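Local coordinates for macrodomain protein (Streptomyces coelicolor, PDB 5E3B) that probably removes ADP-ribose from ADP-ribosylated thymidine in DNA by hydrolysis, as a macrodomain protein whose disruption increases antibiotic production, at residues A[117-129]-A[153-165]. Residues are numbered along the deposited sequence; the frame is centred on the assembly and turned at random.
Sequences VRYEAIGTALGRV and TWSRVEPLISDRL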
ATOM      1  N   VAL A 117       7.148   9.571  -6.930  1.00 46.07           N
ATOM      2  CA  VAL A 117       5.993   8.671  -6.989  1.00 45.03           C
ATOM      3  C   VAL A 117       5.255   8.957  -8.288  1.00 42.92           C
ATOM      4  O   VAL A 117       4.969  10.111  -8.630  1.00 46.42           O
ATOM      5  CB  VAL A 117       5.063   8.879  -5.784  1.00 43.62           C
ATOM      6  CG1 VAL A 117       3.856   7.996  -5.922  1.00 44.42           C
ATOM      7  CG2 VAL A 117       5.774   8.607  -4.448  1.00 49.33           C
ATOM      8  N   ARG A 118       4.968   7.900  -9.008  1.00 34.80           N
ATOM      9  CA  ARG A 118       4.437   8.003 -10.345  1.00 35.31           C
ATOM     10  C   ARG A 118       2.913   7.913 -10.350  1.00 32.42           C
ATOM     11  O   ARG A 118       2.357   6.876 -10.011  1.00 28.96           O
ATOM     12  CB  ARG A 118       5.046   6.929 -11.199  1.00 34.28           C
ATOM     13  CG  ARG A 118       6.519   7.210 -11.450  1.00 45.20           C
ATOM     14  CD  ARG A 118       6.769   8.018 -12.729  1.00 53.22           C
ATOM     15  NE  ARG A 118       6.961   7.081 -13.848  1.00 54.40           N
ATOM     16  CZ  ARG A 118       8.089   6.881 -14.529  1.00 61.35           C
ATOM     17  NH1 ARG A 118       8.101   5.965 -15.499  1.00 65.74           N
ATOM     18  NH2 ARG A 118       9.197   7.584 -14.284  1.00 63.03           N
ATOM     19  N   TYR A 119       2.262   8.998 -10.784  1.00 33.25           N
ATOM     20  CA  TYR A 119       0.797   9.150 -10.718  1.00 28.16           C
ATOM     21  C   TYR A 119       0.117   7.966 -11.402  1.00 24.24           C
ATOM     22  O   TYR A 119      -0.821   7.422 -10.841  1.00 25.34           O
ATOM     23  CB  TYR A 119       0.403  10.460 -11.422  1.00 30.39           C
ATOM     24  CG  TYR A 119      -1.077  10.777 -11.419  1.00 28.44           C
ATOM     25  CD1 TYR A 119      -1.638  11.475 -10.361  1.00 28.55           C
ATOM     26  CD2 TYR A 119      -1.934  10.332 -12.449  1.00 26.28           C
ATOM     27  CE1 TYR A 119      -2.991  11.779 -10.314  1.00 29.63           C
ATOM     28  CE2 TYR A 119      -3.295  10.682 -12.398  1.00 27.33           C
ATOM     29  CZ  TYR A 119      -3.788  11.387 -11.322  1.00 28.52           C
ATOM     30  OH  TYR A 119      -5.107  11.737 -11.203  1.00 28.96           O
ATOM     31  N   GLU A 120       0.560   7.568 -12.602  1.00 23.06           N
ATOM     32  CA  GLU A 120      -0.120   6.497 -13.337  1.00 24.64           C
ATOM     33  C   GLU A 120       0.078   5.182 -12.581  1.00 22.26           C
ATOM     34  O   GLU A 120      -0.808   4.335 -12.566  1.00 21.56           O
ATOM     35  CB  GLU A 120       0.369   6.340 -14.797  1.00 31.83           C
ATOM     36  CG  GLU A 120       0.172   7.603 -15.673  1.00 35.74           C
ATOM     37  N   ALA A 121       1.298   4.977 -12.058  1.00 19.23           N
ATOM     38  CA  ALA A 121       1.631   3.749 -11.317  1.00 19.88           C
ATOM     39  C   ALA A 121       0.809   3.614 -10.061  1.00 18.79           C
ATOM     40  O   ALA A 121       0.255   2.585  -9.795  1.00 16.49           O
ATOM     41  CB  ALA A 121       3.097   3.776 -10.924  1.00 20.21           C
ATOM     42  N   ILE A 122       0.736   4.688  -9.292  1.00 17.50           N
ATOM     43  CA  ILE A 122      -0.059   4.681  -8.061  1.00 19.17           C
ATOM     44  C   ILE A 122      -1.555   4.471  -8.356  1.00 16.58           C
ATOM     45  O   ILE A 122      -2.221   3.773  -7.614  1.00 14.09           O
ATOM     46  CB  ILE A 122       0.137   5.961  -7.249  1.00 25.02           C
ATOM     47  CG1 ILE A 122       1.494   5.963  -6.661  1.00 31.42           C
ATOM     48  CG2 ILE A 122      -0.952   6.129  -6.181  1.00 27.82           C
ATOM     49  CD1 ILE A 122       1.570   5.169  -5.367  1.00 40.87           C
ATOM     50  N   GLY A 123      -2.059   5.137  -9.397  1.00 15.41           N
ATOM     51  CA  GLY A 123      -3.463   4.963  -9.793  1.00 15.13           C
ATOM     52  C   GLY A 123      -3.801   3.523 -10.084  1.00 12.97           C
ATOM     53  O   GLY A 123      -4.748   2.935  -9.570  1.00 13.56           O
ATOM     54  N   THR A 124      -2.987   2.896 -10.929  1.00 12.62           N
ATOM     55  CA  THR A 124      -3.144   1.524 -11.342  1.00 13.05           C
ATOM     56  C   THR A 124      -3.104   0.576 -10.116  1.00 11.75           C
ATOM     57  O   THR A 124      -3.943  -0.315  -9.915  1.00 12.97           O
ATOM     58  CB  THR A 124      -2.081   1.142 -12.357  1.00 14.01           C
ATOM     59  OG1 THR A 124      -2.344   1.980 -13.544  1.00 17.07           O
ATOM     60  CG2 THR A 124      -2.153  -0.275 -12.735  1.00 15.54           C
ATOM     61  N   ALA A 125      -2.120   0.829  -9.281  1.00 11.79           N
ATOM     62  CA  ALA A 125      -1.923  -0.025  -8.105  1.00 12.11           C
ATOM     63  C   ALA A 125      -3.035   0.075  -7.139  1.00 12.70           C
ATOM     64  O   ALA A 125      -3.525  -0.914  -6.575  1.00 11.61           O
ATOM     65  CB  ALA A 125      -0.602   0.321  -7.375  1.00 13.05           C
ATOM     66  N   LEU A 126      -3.471   1.294  -6.882  1.00 12.01           N
ATOM     67  CA  LEU A 126      -4.631   1.462  -6.047  1.00 12.34           C
ATOM     68  C   LEU A 126      -5.903   0.868  -6.581  1.00 12.84           C
ATOM     69  O   LEU A 126      -6.745   0.370  -5.808  1.00 12.43           O
ATOM     70  CB  LEU A 126      -4.892   2.943  -5.701  1.00 12.61           C
ATOM     71  CG  LEU A 126      -3.863   3.678  -4.801  1.00 13.03           C
ATOM     72  CD1 LEU A 126      -4.068   5.177  -4.850  1.00 14.45           C
ATOM     73  CD2 LEU A 126      -4.049   3.225  -3.356  1.00 13.80           C
ATOM     74  N   GLY A 127      -6.082   0.900  -7.894  1.00 12.91           N
ATOM     75  CA  GLY A 127      -7.177   0.188  -8.482  1.00 12.21           C
ATOM     76  C   GLY A 127      -7.133  -1.298  -8.288  1.00 13.57           C
ATOM     77  O   GLY A 127      -8.147  -1.971  -7.998  1.00 13.36           O
ATOM     78  N   ARG A 128      -5.922  -1.843  -8.409  1.00 13.47           N
ATOM     79  CA  ARG A 128      -5.743  -3.243  -8.098  1.00 13.89           C
ATOM     80  C   ARG A 128      -5.984  -3.632  -6.637  1.00 12.19           C
ATOM     81  O   ARG A 128      -6.522  -4.713  -6.347  1.00 13.34           O
ATOM     82  CB  ARG A 128      -4.370  -3.710  -8.543  1.00 14.02           C
ATOM     83  CG  ARG A 128      -4.254  -3.603 -10.025  1.00 15.92           C
ATOM     84  CD  ARG A 128      -2.952  -4.108 -10.585  1.00 18.94           C
ATOM     85  NE  ARG A 128      -2.967  -3.926 -12.045  1.00 21.81           N
ATOM     86  CZ  ARG A 128      -1.963  -4.272 -12.865  1.00 22.57           C
ATOM     87  NH1 ARG A 128      -0.886  -4.894 -12.380  1.00 25.97           N
ATOM     88  NH2 ARG A 128      -2.044  -4.002 -14.192  1.00 20.24           N
ATOM     89  N   VAL A 129      -5.564  -2.769  -5.712  1.00 11.23           N
ATOM     90  CA  VAL A 129      -5.912  -2.913  -4.311  1.00 10.77           C
ATOM     91  C   VAL A 129      -7.413  -2.936  -4.138  1.00 10.58           C
ATOM     92  O   VAL A 129      -7.944  -3.722  -3.385  1.00 10.31           O
ATOM     93  CB  VAL A 129      -5.233  -1.792  -3.478  1.00 11.47           C
ATOM     94  CG1 VAL A 129      -5.766  -1.728  -2.075  1.00 13.17           C
ATOM     95  CG2 VAL A 129      -3.718  -2.020  -3.430  1.00 12.10           C
ATOM     96  N   THR A 153       3.387  15.345  -3.543  1.00 30.29           N
ATOM     97  CA  THR A 153       3.045  13.889  -3.374  1.00 33.51           C
ATOM     98  C   THR A 153       1.589  13.590  -2.991  1.00 25.45           C
ATOM     99  O   THR A 153       0.834  12.985  -3.817  1.00 24.91           O
ATOM    100  CB  THR A 153       3.965  13.219  -2.322  1.00 35.62           C
ATOM    101  OG1 THR A 153       5.314  13.397  -2.721  1.00 41.69           O
ATOM    102  CG2 THR A 153       3.629  11.653  -2.096  1.00 37.74           C
ATOM    103  N   TRP A 154       1.196  13.995  -1.797  1.00 26.49           N
ATOM    104  CA  TRP A 154      -0.101  13.627  -1.220  1.00 23.89           C
ATOM    105  C   TRP A 154      -1.251  14.246  -2.052  1.00 23.29           C
ATOM    106  O   TRP A 154      -2.350  13.760  -2.032  1.00 20.81           O
ATOM    107  CB  TRP A 154      -0.205  13.986   0.275  1.00 23.45           C
ATOM    108  CG  TRP A 154      -1.348  13.410   0.994  1.00 24.71           C
ATOM    109  CD1 TRP A 154      -2.431  14.070   1.593  1.00 23.05           C
ATOM    110  CD2 TRP A 154      -1.572  12.037   1.214  1.00 24.31           C
ATOM    111  NE1 TRP A 154      -3.330  13.163   2.070  1.00 26.81           N
ATOM    112  CE2 TRP A 154      -2.794  11.910   1.939  1.00 22.72           C
ATOM    113  CE3 TRP A 154      -0.878  10.885   0.840  1.00 23.66           C
ATOM    114  CZ2 TRP A 154      -3.335  10.729   2.256  1.00 21.52           C
ATOM    115  CZ3 TRP A 154      -1.423   9.653   1.245  1.00 25.68           C
ATOM    116  CH2 TRP A 154      -2.637   9.605   1.963  1.00 23.08           C
ATOM    117  N   SER A 155      -0.975  15.374  -2.714  1.00 21.73           N
ATOM    118  CA  SER A 155      -1.985  16.021  -3.516  1.00 20.82           C
ATOM    119  C   SER A 155      -2.329  15.238  -4.747  1.00 22.76           C
ATOM    120  O   SER A 155      -3.401  15.439  -5.334  1.00 19.58           O
ATOM    121  CB  SER A 155      -1.422  17.406  -3.929  1.00 24.41           C
ATOM    122  OG  SER A 155      -0.454  17.287  -4.921  1.00 28.56           O
ATOM    123  N   ARG A 156      -1.392  14.438  -5.226  1.00 23.68           N
ATOM    124  CA  ARG A 156      -1.707  13.374  -6.219  1.00 27.64           C
ATOM    125  C   ARG A 156      -2.341  12.127  -5.628  1.00 27.46           C
ATOM    126  O   ARG A 156      -3.358  11.521  -6.142  1.00 27.65           O
ATOM    127  CB  ARG A 156      -0.401  12.970  -6.930  1.00 27.91           C
ATOM    128  CG  ARG A 156      -0.160  13.781  -8.171  1.00 33.76           C
ATOM    129  CD  ARG A 156       0.354  15.154  -7.866  1.00 42.56           C
ATOM    130  NE  ARG A 156       0.533  16.014  -9.046  1.00 45.48           N
ATOM    131  CZ  ARG A 156       0.760  17.333  -8.963  1.00 52.62           C
ATOM    132  NH1 ARG A 156       0.809  17.948  -7.769  1.00 52.77           N
ATOM    133  NH2 ARG A 156       0.903  18.066 -10.070  1.00 53.54           N
ATOM    134  N   VAL A 157      -1.711  11.635  -4.572  1.00 22.87           N
ATOM    135  CA  VAL A 157      -2.159  10.385  -4.009  1.00 25.05           C
ATOM    136  C   VAL A 157      -3.574  10.415  -3.416  1.00 23.23           C
ATOM    137  O   VAL A 157      -4.346   9.506  -3.707  1.00 19.45           O
ATOM    138  CB  VAL A 157      -1.074   9.797  -3.011  1.00 25.94           C
ATOM    139  CG1 VAL A 157      -1.612   8.552  -2.304  1.00 28.76           C
ATOM    140  CG2 VAL A 157       0.238   9.553  -3.809  1.00 26.55           C
ATOM    141  N   GLU A 158      -3.952  11.401  -2.567  1.00 17.49           N
ATOM    142  CA  GLU A 158      -5.183  11.315  -1.853  1.00 15.52           C
ATOM    143  C   GLU A 158      -6.331  11.281  -2.922  1.00 13.55           C
ATOM    144  O   GLU A 158      -7.262  10.532  -2.778  1.00 15.22           O
ATOM    145  CB  GLU A 158      -5.441  12.325  -0.673  1.00 18.06           C
ATOM    146  CG  GLU A 158      -6.766  12.108  -0.036  1.00 20.08           C
ATOM    147  CD  GLU A 158      -7.117  12.689   1.360  1.00 20.48           C
ATOM    148  OE1 GLU A 158      -6.296  12.865   2.193  1.00 24.50           O
ATOM    149  OE2 GLU A 158      -8.331  12.757   1.690  1.00 24.53           O
ATOM    150  N   PRO A 159      -6.285  12.152  -3.962  1.00 14.77           N
ATOM    151  CA  PRO A 159      -7.378  12.021  -4.920  1.00 13.70           C
ATOM    152  C   PRO A 159      -7.510  10.707  -5.626  1.00 13.26           C
ATOM    153  O   PRO A 159      -8.603  10.226  -5.929  1.00 13.04           O
ATOM    154  CB  PRO A 159      -7.080  13.096  -5.957  1.00 14.73           C
ATOM    155  CG  PRO A 159      -6.367  14.141  -5.206  1.00 15.85           C
ATOM    156  CD  PRO A 159      -5.482  13.365  -4.230  1.00 16.30           C
ATOM    157  N   LEU A 160      -6.371  10.028  -5.810  1.00 13.17           N
ATOM    158  CA  LEU A 160      -6.473   8.637  -6.340  1.00 12.99           C
ATOM    159  C   LEU A 160      -7.054   7.645  -5.318  1.00 12.22           C
ATOM    160  O   LEU A 160      -7.695   6.669  -5.700  1.00 12.55           O
ATOM    161  CB  LEU A 160      -5.074   8.216  -6.869  1.00 13.92           C
ATOM    162  CG  LEU A 160      -4.503   8.973  -8.111  1.00 14.96           C
ATOM    163  CD1 LEU A 160      -3.036   8.630  -8.376  1.00 18.56           C
ATOM    164  CD2 LEU A 160      -5.348   8.615  -9.334  1.00 17.21           C
ATOM    165  N   ILE A 161      -6.868   7.874  -4.014  1.00 12.26           N
ATOM    166  CA  ILE A 161      -7.533   7.075  -2.975  1.00 11.74           C
ATOM    167  C   ILE A 161      -9.023   7.260  -3.110  1.00 12.28           C
ATOM    168  O   ILE A 161      -9.849   6.339  -3.079  1.00 12.35           O
ATOM    169  CB  ILE A 161      -7.003   7.413  -1.574  1.00 14.41           C
ATOM    170  CG1 ILE A 161      -5.479   7.065  -1.520  1.00 13.83           C
ATOM    171  CG2 ILE A 161      -7.845   6.777  -0.493  1.00 14.18           C
ATOM    172  CD1 ILE A 161      -4.786   7.508  -0.281  1.00 15.38           C
ATOM    173  N   SER A 162      -9.415   8.548  -3.219  1.00 11.95           N
ATOM    174  CA  SER A 162     -10.855   8.852  -3.371  1.00 13.11           C
ATOM    175  C   SER A 162     -11.421   8.170  -4.632  1.00 12.72           C
ATOM    176  O   SER A 162     -12.532   7.567  -4.545  1.00 14.06           O
ATOM    177  CB  SER A 162     -11.077  10.377  -3.504  1.00 12.84           C
ATOM    178  OG  SER A 162     -10.768  11.009  -2.239  1.00 13.79           O
ATOM    179  N   ASP A 163     -10.714   8.307  -5.746  1.00 12.28           N
ATOM    180  CA  ASP A 163     -11.239   7.844  -7.036  1.00 13.62           C
ATOM    181  C   ASP A 163     -11.229   6.301  -7.163  1.00 14.15           C
ATOM    182  O   ASP A 163     -12.079   5.720  -7.800  1.00 15.20           O
ATOM    183  CB  ASP A 163     -10.467   8.479  -8.140  1.00 14.28           C
ATOM    184  CG  ASP A 163     -11.033   8.200  -9.477  1.00 16.82           C
ATOM    185  OD1 ASP A 163     -12.170   8.629  -9.776  1.00 15.30           O
ATOM    186  OD2 ASP A 163     -10.375   7.475 -10.272  1.00 19.57           O
ATOM    187  N   ARG A 164     -10.166   5.666  -6.599  1.00 12.31           N
ATOM    188  CA  ARG A 164     -10.023   4.236  -6.806  1.00 13.65           C
ATOM    189  C   ARG A 164     -10.607   3.379  -5.682  1.00 13.01           C
ATOM    190  O   ARG A 164     -11.027   2.205  -5.918  1.00 14.11           O
ATOM    191  CB  ARG A 164      -8.536   3.808  -6.972  1.00 12.24           C
ATOM    192  CG  ARG A 164      -7.800   4.496  -8.121  1.00 14.55           C
ATOM    193  CD  ARG A 164      -8.484   4.085  -9.431  1.00 16.87           C
ATOM    194  NE  ARG A 164      -7.602   4.240 -10.542  1.00 16.76           N
ATOM    195  CZ  ARG A 164      -7.261   5.356 -11.146  1.00 22.93           C
ATOM    196  NH1 ARG A 164      -6.345   5.224 -12.144  1.00 27.08           N
ATOM    197  NH2 ARG A 164      -7.890   6.556 -10.958  1.00 19.50           N
ATOM    198  N   LEU A 165     -10.613   3.920  -4.454  1.00 12.27           N
ATOM    199  CA  LEU A 165     -11.073   3.200  -3.287  1.00 12.66           C
ATOM    200  C   LEU A 165     -12.376   3.713  -2.784  1.00 13.00           C
ATOM    201  O   LEU A 165     -13.333   2.959  -2.801  1.00 13.01           O
ATOM    202  CB  LEU A 165     -10.033   3.203  -2.185  1.00 13.16           C
ATOM    203  CG  LEU A 165      -8.727   2.471  -2.553  1.00 14.46           C
ATOM    204  CD1 LEU A 165      -7.557   2.787  -1.646  1.00 14.47           C
ATOM    205  CD2 LEU A 165      -9.016   0.968  -2.508  1.00 15.83           C
TER
HETATM  206  O   HOH W   1      -3.892   6.915 -12.418  1.00 36.68           O
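R164 lies across the two glycines of helix 119-129, a knob among G123, T124, L126 and G127. CB packs 4.0 Å from L126 CB, and CG stands 3.7 Å from G123 O. A bend at chi2 turns the chain along the neighbouring helix; CD and CZ stay near G123 O, NE comes to 3.3 Å from G123 O, and one guanidinium face lies over G123 CA. At the tip, NH2 donates to D163 OD2 in a 2.7 Å salt bridge, the carboxylate using its anti lone pair, while NH1 lies by G123 CA and C and bonds weakly to a water that also weakly reaches Y119 O. Backbone proximity matches this: the CA atoms of G127 and R164 are 5.2 Å apart, the closest of the register. Both helices flank the mixed six-stranded sheet of the macrodomain fold on the same side, with strand 139-143 between them in sequence; their axes approach to 8.8 Å and cross at -37°. L126 and L165 touch strands 97-105 and 172-176 of that sheet, respectively. Two leucines are also knobs in holes, L160 entering among Y119, I122, G123 and L126, and L126 among L160, I161, R164 and L165. L160 CD1 makes a CH-pi contact over one face of the Y119 ring, 3.9 Å from its centroid and 21° off the normal. R156 reaches the same ring at its edge, through CB and CG. Y119 CG is anti to the backbone N (chi1 -179°), which swings the ring toward helix 154-165. Deeper in, L126 CD1 meets L160 CB, whereas L126 CD2 lies 3.9 Å from L165 CD1.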